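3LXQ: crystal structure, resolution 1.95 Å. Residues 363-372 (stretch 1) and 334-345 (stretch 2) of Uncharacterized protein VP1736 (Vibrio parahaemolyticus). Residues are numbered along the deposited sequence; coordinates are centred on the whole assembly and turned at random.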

# COMPACT_ATOMS: atom_id res chain seq x y z
N ILE A 363 1.82 13.00 3.28
CA ILE A 363 1.02 13.84 2.42
C ILE A 363 -0.17 13.08 1.82
O ILE A 363 -1.00 13.67 1.12
CB ILE A 363 1.87 14.52 1.32
CG1 ILE A 363 2.45 13.48 0.35
CG2 ILE A 363 2.96 15.37 1.96
CD1 ILE A 363 3.08 14.09 -0.90
N GLY A 364 -0.26 11.79 2.12
CA GLY A 364 -1.42 10.98 1.73
C GLY A 364 -2.70 11.40 2.46
O GLY A 364 -2.64 11.94 3.57
N ARG A 365 -3.83 11.12 1.84
CA ARG A 365 -5.14 11.64 2.25
C ARG A 365 -5.79 10.72 3.28
O ARG A 365 -5.67 9.50 3.21
CB ARG A 365 -6.06 11.75 1.03
CG ARG A 365 -5.79 12.94 0.11
CD ARG A 365 -4.55 12.76 -0.79
NE ARG A 365 -4.43 13.90 -1.71
CZ ARG A 365 -5.09 14.01 -2.86
NH1 ARG A 365 -5.90 13.04 -3.28
NH2 ARG A 365 -4.94 15.11 -3.62
N ASP A 366 -6.45 11.34 4.25
CA ASP A 366 -7.33 10.63 5.18
C ASP A 366 -8.66 10.55 4.46
O ASP A 366 -9.41 11.53 4.37
CB ASP A 366 -7.46 11.41 6.49
CG ASP A 366 -8.47 10.79 7.47
OD1 ASP A 366 -9.18 9.82 7.12
OD2 ASP A 366 -8.55 11.29 8.61
N LEU A 367 -8.96 9.38 3.94
CA LEU A 367 -10.11 9.25 3.05
C LEU A 367 -11.41 8.98 3.80
O LEU A 367 -12.45 8.77 3.18
CB LEU A 367 -9.84 8.21 1.96
CG LEU A 367 -8.73 8.62 0.98
CD1 LEU A 367 -8.19 7.44 0.20
CD2 LEU A 367 -9.16 9.77 0.06
N THR A 368 -11.34 9.00 5.13
CA THR A 368 -12.55 8.98 5.95
C THR A 368 -13.23 10.35 5.86
O THR A 368 -14.38 10.51 6.25
CB THR A 368 -12.28 8.67 7.44
OG1 THR A 368 -11.49 9.71 8.02
CG2 THR A 368 -11.60 7.31 7.63
N LYS A 369 -12.49 11.32 5.33
CA LYS A 369 -12.94 12.70 5.21
C LYS A 369 -13.16 13.04 3.74
O LYS A 369 -12.59 12.37 2.86
CB LYS A 369 -11.93 13.65 5.85
CG LYS A 369 -11.80 13.41 7.36
CD LYS A 369 -10.68 14.20 7.99
CE LYS A 369 -10.77 14.08 9.50
NZ LYS A 369 -9.49 14.43 10.15
N PRO A 370 -13.98 14.08 3.47
CA PRO A 370 -14.33 14.47 2.10
C PRO A 370 -13.12 14.82 1.27
O PRO A 370 -12.13 15.34 1.77
CB PRO A 370 -15.21 15.72 2.30
CG PRO A 370 -15.78 15.57 3.66
CD PRO A 370 -14.66 14.95 4.46
N LEU A 371 -13.23 14.54 -0.01
CA LEU A 371 -12.19 14.86 -0.93
C LEU A 371 -12.92 15.28 -2.19
O LEU A 371 -13.72 14.49 -2.74
CB LEU A 371 -11.31 13.63 -1.19
CG LEU A 371 -10.14 13.83 -2.16
CD1 LEU A 371 -9.01 14.61 -1.52
CD2 LEU A 371 -9.65 12.49 -2.73
N ALA A 372 -12.70 16.52 -2.61
CA ALA A 372 -13.35 17.06 -3.80
C ALA A 372 -12.88 16.27 -5.00
O ALA A 372 -11.77 15.74 -5.00
CB ALA A 372 -13.01 18.56 -3.96
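Stretch 2, residues 334-345: PRKDDRIANNID

Stretch 2 is held against stretch 1 chiefly by two side chains, Arg339 and Asp345, both of which bind backbone groups of stretch 1. The guanidinium of Arg339 reaches two carbonyls of stretch 1: NH2 of Arg339 donates a short hydrogen bond to O of Leu367 (2.6 Å), and NH1 of Arg339 donates to O of Lys369 (3.1 Å). Its orientation is fixed from within stretch 2 by Asp337, which forms a salt bridge between its OD2 and NH2 of Arg339 (3.1 Å) and accepts a hydrogen bond at OD1 from NE of Arg339 (3.1 Å). The same OD1 of Asp337 also accepts from the backbone N of Arg339 (3.0 Å), so both the main chain and the side chain of the arginine are tied to one carboxylate.

The second polar anchor lies at Asp345, whose OD1 accepts a hydrogen bond from the backbone N of Arg365 (2.9 Å). Its other carboxylate oxygen, OD2, accepts from N of Asn342 (2.8 Å) and bridges through water 1 to NH1 of Arg365, with 2.9 Å from the water to each of these two atoms. A second water links the two stretches beside this site, donating to O of Ile344 (2.8 Å) and accepting from N of Gly364 (2.9 Å). Not every close polar pair here is attractive: O of Arg365 and O of Asp345 lie 2.9 Å apart, but both are acceptors and no hydrogen bond joins them.

The backbones come close at this end, with CA of Gly364 and CA of Asp345 4.2 Å apart. CA of Gly364 sits 3.2 Å from OD1 of Asp345 and 3.7 Å from O of Ile344. A CB at Gly364 would point toward stretch 2 and clash with the Ile344 carbonyl, so the absence of a side chain allows this approach. Toward the other end the main chains are farther apart, CA of Leu371 and CA of Arg339 being 8.2 Å from each other, and the long arginine side chain spans the gap. The two pairings run in opposite senses along the sequence.

Stretch 1 has no regular helix or strand, but a type I beta turn from Asp366 to Lys369 places Leu367 against stretch 2. The turn is closed by a hydrogen bond from N of Lys369 to O of Asp366 (3.2 Å). Stretch 2 contains strand residues 335-337 and 341-342 and a 3-10 segment at 343-345, where N of Asp345 bonds to O of Asn342 (3.0 Å).

Leu367 provides the main apolar packing. Its CD1 lies 3.8 Å from CB of Ala341 and 3.7 Å from CB of Asp345, while its CD2 lies over one face of the Arg339 guanidinium. Farther along, CB of Leu371 approaches NH1 of Arg339 at 3.7 Å. Together the stretches bury 499 Å², summed over both sides.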

# COMPACT_ATOMS: atom_id res chain seq x y z
N PRO A 334 -20.38 -1.25 4.45
CA PRO A 334 -20.15 -1.48 3.02
C PRO A 334 -20.23 -0.17 2.22
O PRO A 334 -21.15 0.61 2.41
CB PRO A 334 -21.29 -2.43 2.63
CG PRO A 334 -21.73 -3.07 3.91
CD PRO A 334 -21.54 -2.02 4.95
N ARG A 335 -19.25 0.07 1.35
CA ARG A 335 -19.23 1.27 0.53
C ARG A 335 -18.43 1.00 -0.73
O ARG A 335 -17.34 0.41 -0.66
CB ARG A 335 -18.63 2.45 1.33
CG ARG A 335 -18.37 3.74 0.55
CD ARG A 335 -17.75 4.81 1.44
NE ARG A 335 -17.50 6.05 0.71
CZ ARG A 335 -16.83 7.10 1.20
NH1 ARG A 335 -16.34 7.09 2.43
NH2 ARG A 335 -16.66 8.18 0.44
N LYS A 336 -18.98 1.37 -1.88
CA LYS A 336 -18.19 1.36 -3.11
C LYS A 336 -17.66 2.77 -3.35
O LYS A 336 -18.41 3.68 -3.68
CB LYS A 336 -18.99 0.81 -4.30
N ASP A 337 -16.35 2.92 -3.17
CA ASP A 337 -15.66 4.21 -3.20
C ASP A 337 -14.85 4.33 -4.49
O ASP A 337 -13.83 3.67 -4.68
CB ASP A 337 -14.75 4.30 -1.97
CG ASP A 337 -14.06 5.66 -1.80
OD1 ASP A 337 -14.07 6.51 -2.71
OD2 ASP A 337 -13.48 5.87 -0.71
N ASP A 338 -15.31 5.18 -5.39
CA ASP A 338 -14.70 5.31 -6.70
C ASP A 338 -13.67 6.44 -6.76
O ASP A 338 -13.20 6.80 -7.85
CB ASP A 338 -15.80 5.50 -7.78
CG ASP A 338 -16.86 4.39 -7.77
OD1 ASP A 338 -16.50 3.19 -7.64
OD2 ASP A 338 -18.07 4.70 -7.90
N ARG A 339 -13.29 7.01 -5.61
CA ARG A 339 -12.34 8.15 -5.60
C ARG A 339 -10.93 7.69 -5.93
O ARG A 339 -10.43 6.75 -5.32
CB ARG A 339 -12.37 8.91 -4.26
CG ARG A 339 -13.70 9.63 -3.94
CD ARG A 339 -13.69 10.28 -2.53
NE ARG A 339 -13.43 9.30 -1.46
CZ ARG A 339 -13.28 9.59 -0.17
NH1 ARG A 339 -13.35 10.85 0.27
NH2 ARG A 339 -13.06 8.61 0.70
N ILE A 340 -10.29 8.33 -6.92
CA ILE A 340 -8.92 7.96 -7.28
C ILE A 340 -8.02 8.17 -6.06
O ILE A 340 -8.02 9.24 -5.46
CB ILE A 340 -8.34 8.75 -8.49
CG1 ILE A 340 -9.32 8.75 -9.67
CG2 ILE A 340 -7.00 8.14 -8.95
CD1 ILE A 340 -8.99 9.76 -10.70
N ALA A 341 -7.25 7.14 -5.72
CA ALA A 341 -6.37 7.16 -4.56
C ALA A 341 -5.12 6.32 -4.80
O ALA A 341 -5.05 5.57 -5.78
CB ALA A 341 -7.12 6.68 -3.32
N ASN A 342 -4.13 6.47 -3.92
CA ASN A 342 -2.90 5.70 -3.92
C ASN A 342 -2.86 4.88 -2.65
O ASN A 342 -3.51 5.23 -1.67
CB ASN A 342 -1.69 6.62 -3.90
CG ASN A 342 -1.14 6.93 -5.28
OD1 ASN A 342 -0.76 8.08 -5.54
ND2 ASN A 342 -1.02 5.92 -6.14
N ASN A 343 -2.07 3.82 -2.65
CA ASN A 343 -1.80 3.09 -1.41
C ASN A 343 -1.12 3.93 -0.31
O ASN A 343 -1.26 3.62 0.87
CB ASN A 343 -1.06 1.77 -1.66
CG ASN A 343 0.17 1.91 -2.54
OD1 ASN A 343 0.53 3.00 -3.01
ND2 ASN A 343 0.85 0.78 -2.76
N ILE A 344 -0.40 4.99 -0.68
CA ILE A 344 0.13 5.94 0.32
C ILE A 344 -0.97 6.75 1.06
O ILE A 344 -0.69 7.37 2.09
CB ILE A 344 1.18 6.92 -0.27
CG1 ILE A 344 0.56 7.83 -1.32
CG2 ILE A 344 2.40 6.18 -0.84
CD1 ILE A 344 1.34 9.08 -1.57
N ASP A 345 -2.21 6.71 0.57
CA ASP A 345 -3.35 7.30 1.28
C ASP A 345 -3.89 6.35 2.35
O ASP A 345 -4.67 6.75 3.22
CB ASP A 345 -4.50 7.67 0.32
CG ASP A 345 -4.05 8.61 -0.79
OD1 ASP A 345 -3.23 9.49 -0.52
OD2 ASP A 345 -4.53 8.48 -1.94
O HOH W 1 -6.65 10.34 -2.64
O HOH W 2 1.13 9.37 2.92